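Local coordinates for protein H127A/Y244A mutant of alginate lyase AlyC3 in complex with dimannuronate (Psychromonas sp., PDB 7C8F) that belongs to polysaccharide lyase family PL7 and, in its unmutated form, breaks down alginate, the double mutant here holding a dimannuronate, at residues 120-125 with 203-208; 167-172 with 181-186. All coordinates share one frame; numbering follows the deposited sequence. Where two conformers were deposited one is given.

Interaction 1: residues 120-125 with 203-208. With BEM (beta-D-mannopyranuronic acid), chain D.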
loop_
_atom_site.group_PDB
_atom_site.type_symbol
_atom_site.label_atom_id
_atom_site.label_comp_id
_atom_site.label_asym_id
_atom_site.label_seq_id
_atom_site.Cartn_x
_atom_site.Cartn_y
_atom_site.Cartn_z
ATOM N N ILE B 120 -25.692 13.462 -2.809
ATOM C CA ILE B 120 -26.144 12.339 -1.986
ATOM C C ILE B 120 -25.419 11.106 -2.499
ATOM O O ILE B 120 -25.560 10.751 -3.674
ATOM C CB ILE B 120 -27.668 12.131 -2.071
ATOM C CG1 ILE B 120 -28.408 13.327 -1.466
ATOM C CG2 ILE B 120 -28.063 10.811 -1.346
ATOM C CD1 ILE B 120 -29.858 13.458 -1.941
ATOM N N THR B 121 -24.659 10.443 -1.624
ATOM C CA THR B 121 -23.949 9.223 -1.985
ATOM C C THR B 121 -24.805 8.045 -1.576
ATOM O O THR B 121 -25.231 7.973 -0.424
ATOM C CB THR B 121 -22.612 9.156 -1.248
ATOM O OG1 THR B 121 -21.814 10.278 -1.639
ATOM C CG2 THR B 121 -21.868 7.840 -1.550
ATOM N N PHE B 122 -25.075 7.133 -2.511
ATOM C CA PHE B 122 -25.946 6.001 -2.216
ATOM C C PHE B 122 -25.342 4.629 -2.497
ATOM O O PHE B 122 -25.918 3.625 -2.061
ATOM C CB PHE B 122 -27.333 6.168 -2.881
ATOM C CG PHE B 122 -27.285 6.285 -4.374
ATOM C CD1 PHE B 122 -27.132 7.525 -4.989
ATOM C CD2 PHE B 122 -27.398 5.158 -5.159
ATOM C CE1 PHE B 122 -27.077 7.635 -6.378
ATOM C CE2 PHE B 122 -27.357 5.250 -6.542
ATOM C CZ PHE B 122 -27.193 6.501 -7.160
ATOM N N LEU B 123 -24.199 4.550 -3.177
ATOM C CA LEU B 123 -23.433 3.313 -3.275
ATOM C C LEU B 123 -21.972 3.671 -3.120
ATOM O O LEU B 123 -21.540 4.722 -3.608
ATOM C CB LEU B 123 -23.622 2.615 -4.625
ATOM C CG LEU B 123 -25.070 2.290 -5.009
ATOM C CD1 LEU B 123 -25.178 1.960 -6.486
ATOM C CD2 LEU B 123 -25.600 1.124 -4.174
ATOM N N GLN B 124 -21.197 2.805 -2.466
ATOM C CA GLN B 124 -19.800 3.118 -2.216
ATOM C C GLN B 124 -18.968 1.841 -2.217
ATOM O O GLN B 124 -19.431 0.782 -1.790
ATOM C CB GLN B 124 -19.665 3.878 -0.886
ATOM C CG GLN B 124 -18.289 4.431 -0.555
ATOM C CD GLN B 124 -18.355 5.563 0.466
ATOM O OE1 GLN B 124 -19.095 6.531 0.286
ATOM N NE2 GLN B 124 -17.581 5.445 1.537
ATOM N N VAL B 125 -17.731 1.961 -2.690
ATOM C CA VAL B 125 -16.688 0.981 -2.413
ATOM C C VAL B 125 -15.657 1.719 -1.579
ATOM O O VAL B 125 -15.028 2.673 -2.063
ATOM C CB VAL B 125 -16.042 0.411 -3.687
ATOM C CG1 VAL B 125 -14.938 -0.599 -3.320
ATOM C CG2 VAL B 125 -17.074 -0.230 -4.612
ATOM N N THR B 203 -33.322 3.261 -11.205
ATOM C CA THR B 203 -32.193 3.052 -12.098
ATOM C C THR B 203 -31.372 1.897 -11.541
ATOM O O THR B 203 -31.105 1.845 -10.333
ATOM C CB THR B 203 -31.337 4.318 -12.169
ATOM O OG1 THR B 203 -32.124 5.392 -12.715
ATOM C CG2 THR B 203 -30.116 4.111 -13.054
ATOM N N ALA B 204 -30.971 0.984 -12.418
ATOM C CA ALA B 204 -30.200 -0.187 -12.015
ATOM C C ALA B 204 -28.711 0.123 -12.051
ATOM O O ALA B 204 -28.200 0.675 -13.034
ATOM C CB ALA B 204 -30.490 -1.364 -12.948
ATOM N N PHE B 205 -28.008 -0.264 -10.990
ATOM C CA PHE B 205 -26.556 -0.159 -10.925
ATOM C C PHE B 205 -25.976 -1.515 -10.557
ATOM O O PHE B 205 -26.422 -2.137 -9.587
ATOM C CB PHE B 205 -26.125 0.853 -9.856
ATOM C CG PHE B 205 -26.617 2.247 -10.108
ATOM C CD1 PHE B 205 -27.861 2.640 -9.635
ATOM C CD2 PHE B 205 -25.842 3.165 -10.811
ATOM C CE1 PHE B 205 -28.342 3.915 -9.855
ATOM C CE2 PHE B 205 -26.326 4.447 -11.040
ATOM C CZ PHE B 205 -27.577 4.818 -10.554
ATOM N N ASP B 206 -24.978 -1.967 -11.313
ATOM C CA ASP B 206 -24.251 -3.191 -10.991
ATOM C C ASP B 206 -22.775 -2.851 -10.918
ATOM O O ASP B 206 -22.195 -2.386 -11.908
ATOM C CB ASP B 206 -24.508 -4.291 -12.025
ATOM C CG ASP B 206 -25.979 -4.639 -12.154
ATOM O OD1 ASP B 206 -26.566 -5.097 -11.154
ATOM O OD2 ASP B 206 -26.543 -4.463 -13.255
ATOM N N ILE B 207 -22.179 -3.055 -9.747
ATOM C CA ILE B 207 -20.786 -2.719 -9.487
ATOM C C ILE B 207 -20.035 -4.017 -9.257
ATOM O O ILE B 207 -20.353 -4.763 -8.322
ATOM C CB ILE B 207 -20.643 -1.811 -8.258
ATOM C CG1 ILE B 207 -21.461 -0.528 -8.420
ATOM C CG2 ILE B 207 -19.150 -1.534 -7.992
ATOM C CD1 ILE B 207 -21.600 0.265 -7.142
ATOM N N THR B 208 -19.025 -4.288 -10.082
ATOM C CA THR B 208 -18.189 -5.470 -9.901
ATOM C C THR B 208 -16.753 -5.040 -9.636
ATOM O O THR B 208 -16.168 -4.285 -10.420
ATOM C CB THR B 208 -18.233 -6.397 -11.117
ATOM O OG1 THR B 208 -19.593 -6.772 -11.358
ATOM C CG2 THR B 208 -17.406 -7.672 -10.851
HETATM C C1 BEM D . -14.959 8.523 6.315
HETATM C C2 BEM D . -13.612 9.048 5.853
HETATM O O2 BEM D . -12.959 8.076 5.057
HETATM C C3 BEM D . -13.791 10.338 5.095
HETATM O O3 BEM D . -12.579 10.755 4.550
HETATM C C4 BEM D . -14.844 10.208 4.004
HETATM O O4 BEM D . -15.186 11.520 3.569
HETATM C C5 BEM D . -16.095 9.563 4.554
HETATM O O5 BEM D . -15.842 8.364 5.245
HETATM C C6 BEM D . -16.930 9.234 3.381
HETATM O O6B BEM D . -16.894 8.084 2.945
HETATM O O6A BEM D . -17.752 10.054 3.008
HETATM O O1 BEM D . -14.837 7.232 6.883
#
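Phe-122 and Phe-205 meet inside the beta-jelly-roll sandwich of this PL7 lyase, where strand 119-129 of one sheet faces strand 203-210 of the other. The segment axes run 9.7 Å apart and 8° from parallel, fitting strands stacked across the sandwich rather than paired in a sheet. The aromatic contact is an offset edge-to-face pair: the edge of Phe-122 points toward the face of Phe-205, with planes at 66° and centroids 5.4 Å apart. The closest atoms are Phe-122 CE2 and Phe-205 CE1, at 3.7 Å, and Phe-158 adds a third ring. Strand 119-129 carries a classic beta bulge: consecutive Phe-122 and Leu-123 both bond Val-145 through their backbones.

Aliphatic contacts continue the interface. Leu-123 CD1 lies 3.7 Å from Phe-205 CB, while Ile-207 CD1 reaches Leu-123 CB at 4.0 Å. Farther along the strands the Val-125 and Ile-207 side chains run alongside in opposing senses, Val-125 CG2 4.2 Å from Ile-207 CG2.

The polar contact belongs to Gln-124, whose CB points away from the second sheet. CG is anti to the backbone N (chi1 -173°). Tentatively, given a second conformer, NE2 donates to O6B of the chain D mannuronate (3.1 Å).

Interaction 2: residues 167-172 with 181-186. With BEM (beta-D-mannopyranuronic acid), chain C; BEM (beta-D-mannopyranuronic acid), chain D.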
loop_
_atom_site.group_PDB
_atom_site.type_symbol
_atom_site.label_atom_id
_atom_site.label_comp_id
_atom_site.label_asym_id
_atom_site.label_seq_id
_atom_site.Cartn_x
_atom_site.Cartn_y
_atom_site.Cartn_z
ATOM N N VAL B 167 -3.216 7.368 -2.720
ATOM C CA VAL B 167 -2.493 8.354 -1.926
ATOM C C VAL B 167 -3.418 8.978 -0.895
ATOM O O VAL B 167 -4.575 9.309 -1.192
ATOM C CB VAL B 167 -1.897 9.427 -2.851
ATOM C CG1 VAL B 167 -1.134 10.512 -2.040
ATOM C CG2 VAL B 167 -1.011 8.778 -3.882
ATOM N N ILE B 168 -2.912 9.158 0.323
ATOM C CA ILE B 168 -3.654 9.882 1.353
ATOM C C ILE B 168 -3.461 11.373 1.118
ATOM O O ILE B 168 -2.331 11.874 1.165
ATOM C CB ILE B 168 -3.191 9.483 2.759
ATOM C CG1 ILE B 168 -3.438 7.994 2.981
ATOM C CG2 ILE B 168 -3.952 10.294 3.811
ATOM C CD1 ILE B 168 -3.021 7.512 4.348
ATOM N N CYS B 169 -4.565 12.088 0.865
ATOM C CA CYS B 169 -4.502 13.477 0.427
ATOM C C CYS B 169 -5.097 14.459 1.423
ATOM O O CYS B 169 -5.131 15.663 1.132
ATOM C CB CYS B 169 -5.190 13.650 -0.936
ATOM S SG CYS B 169 -4.321 12.889 -2.301
ATOM N N LYS B 170 -5.581 13.987 2.566
ATOM C CA LYS B 170 -6.147 14.862 3.581
ATOM C C LYS B 170 -5.903 14.239 4.945
ATOM O O LYS B 170 -5.515 13.076 5.062
ATOM C CB LYS B 170 -7.645 15.074 3.360
ATOM C CG LYS B 170 -8.475 13.833 3.616
ATOM C CD LYS B 170 -9.924 13.994 3.134
ATOM C CE LYS B 170 -10.740 12.752 3.462
ATOM N NZ LYS B 170 -12.145 12.837 2.961
ATOM N N GLY B 171 -6.148 15.028 5.986
ATOM C CA GLY B 171 -6.003 14.535 7.336
ATOM C C GLY B 171 -4.559 14.492 7.798
ATOM O O GLY B 171 -3.621 14.901 7.110
ATOM N N SER B 172 -4.388 13.955 9.008
ATOM C CA SER B 172 -3.078 13.974 9.651
ATOM C C SER B 172 -2.019 13.268 8.816
ATOM O O SER B 172 -0.849 13.665 8.836
ATOM C CB SER B 172 -3.169 13.352 11.045
ATOM O OG SER B 172 -3.681 12.032 10.987
ATOM N N GLU B 181 0.783 17.425 -7.031
ATOM C CA GLU B 181 -0.059 17.205 -8.203
ATOM C C GLU B 181 -0.971 15.999 -8.020
ATOM O O GLU B 181 -2.145 16.034 -8.403
ATOM C CB GLU B 181 0.829 17.004 -9.433
ATOM C CG GLU B 181 0.081 16.882 -10.745
ATOM C CD GLU B 181 -0.468 18.210 -11.226
ATOM O OE1 GLU B 181 -0.110 19.252 -10.637
ATOM O OE2 GLU B 181 -1.259 18.209 -12.195
ATOM N N MET B 182 -0.447 14.932 -7.453
ATOM C CA MET B 182 -1.203 13.701 -7.252
ATOM C C MET B 182 -2.429 13.825 -6.366
ATOM O O MET B 182 -3.258 12.974 -6.345
ATOM C CB MET B 182 -0.299 12.618 -6.688
ATOM C CG MET B 182 0.217 12.953 -5.317
ATOM S SD MET B 182 1.440 11.755 -4.801
ATOM C CE MET B 182 2.058 12.566 -3.361
ATOM N N CYS B 183 -2.521 14.904 -5.640
ATOM C CA CYS B 183 -3.669 15.156 -4.785
ATOM C C CYS B 183 -4.617 16.219 -5.327
ATOM O O CYS B 183 -5.611 16.529 -4.669
ATOM C CB CYS B 183 -3.211 15.515 -3.369
ATOM S SG CYS B 183 -2.638 14.049 -2.450
ATOM N N LYS B 184 -4.342 16.768 -6.504
ATOM C CA LYS B 184 -5.268 17.718 -7.101
ATOM C C LYS B 184 -6.565 17.018 -7.486
ATOM O O LYS B 184 -6.575 15.849 -7.886
ATOM C CB LYS B 184 -4.650 18.367 -8.335
ATOM C CG LYS B 184 -3.475 19.286 -8.030
ATOM C CD LYS B 184 -2.909 19.875 -9.311
ATOM C CE LYS B 184 -1.851 20.927 -9.022
ATOM N NZ LYS B 184 -1.203 21.413 -10.272
ATOM N N ALA B 185 -7.670 17.760 -7.387
ATOM C CA ALA B 185 -8.984 17.152 -7.566
ATOM C C ALA B 185 -9.104 16.457 -8.915
ATOM O O ALA B 185 -9.717 15.388 -9.012
ATOM C CB ALA B 185 -10.081 18.201 -7.386
ATOM N N ASP B 186 -8.505 17.045 -9.931
ATOM C CA ASP B 186 -8.586 16.465 -11.253
ATOM C C ASP B 186 -7.601 15.386 -11.593
ATOM O O ASP B 186 -7.660 14.839 -12.630
ATOM C CB ASP B 186 -8.752 17.519 -12.366
ATOM C CG ASP B 186 -7.529 18.339 -12.600
ATOM O OD1 ASP B 186 -6.532 18.198 -11.885
ATOM O OD2 ASP B 186 -7.561 19.176 -13.537
HETATM C C1 BEM C . -15.486 11.472 2.187
HETATM C C2 BEM C . -16.313 12.690 1.786
HETATM O O2 BEM C . -15.656 13.879 2.196
HETATM C C3 BEM C . -16.413 12.742 0.280
HETATM O O3 BEM C . -16.984 13.939 -0.133
HETATM C C4 BEM C . -15.024 12.883 -0.232
HETATM O O4 BEM C . -14.999 13.230 -1.585
HETATM C C5 BEM C . -14.318 11.614 0.083
HETATM O O5 BEM C . -14.276 11.538 1.485
HETATM C C6 BEM C . -12.952 11.653 -0.471
HETATM O O6B BEM C . -12.035 11.997 0.236
HETATM O O6A BEM C . -12.827 11.128 -1.539
HETATM C C1 BEM D . -14.959 8.523 6.315
HETATM C C2 BEM D . -13.612 9.048 5.853
HETATM O O2 BEM D . -12.959 8.076 5.057
HETATM C C3 BEM D . -13.791 10.338 5.095
HETATM O O3 BEM D . -12.579 10.755 4.550
HETATM C C4 BEM D . -14.844 10.208 4.004
HETATM O O4 BEM D . -15.186 11.520 3.569
HETATM C C5 BEM D . -16.095 9.563 4.554
HETATM O O5 BEM D . -15.842 8.364 5.245
HETATM C C6 BEM D . -16.930 9.234 3.381
HETATM O O6B BEM D . -16.894 8.084 2.945
HETATM O O6A BEM D . -17.752 10.054 3.008
HETATM O O1 BEM D . -14.837 7.232 6.883
#
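Cys-169 and Cys-183 form a disulfide that ties together two parts of the loop region between strands 157-163 and 189-196. SG of Cys-169 is 2.0 Å from SG of Cys-183, and the torsion about that bond is -80°, a left-handed bridge. Both sulfurs lie anti to their own carbonyl carbons. Beside the bridge, Val-167 CG1 lies 3.9 Å from Cys-183 SG. Val-167 CG2 is 4.0 Å from Met-182 SD, and the Val-167 and Met-182 side chains lie roughly perpendicular.

Lys-170, next to the bridge, directs an extended chain to the dimannuronate. NZ donates to the carboxylate O6B of the chain C sugar at 2.9 Å and to O3 of the chain D sugar at 2.7 Å; a weak bond goes to the ring O5 of chain C. A methionine in its place would probably cost that carboxylate oxygen this donor and leave the two sugars without the one amine that bonds both.

Farther out, His-140 NE2 is hydrogen-bonded to Cys-169 N while ND1 bonds the glycan, so it links bridge and ligand. His-136 of the second subunit hydrogen-bonds Ile-168 N through NE2. Just past the 3-10 segment 181-183, Lys-184 N donates to Glu-181 O at 3.0 Å.

The two contacts sit at different depths of one alginate lyase fold. Interaction 1 joins the two large sheets, its centre about 6 Å from the centre of the chain, whereas interaction 2 lies at the surface, its centre about 21 Å from that point. Their centres are 23 Å apart and the nearest atoms of the two contacts about 9 Å, so they do not touch. Along the chain the order is 120-125, 167-172, 181-186, 203-208, so both segments of interaction 2 fall between the two strands of interaction 1. Both reach the chain D mannuronate, Gln-124 from a sheet strand and Lys-170 from the disulfide-bridged loop, consistent with a sugar gripped from sandwich and peripheral loop.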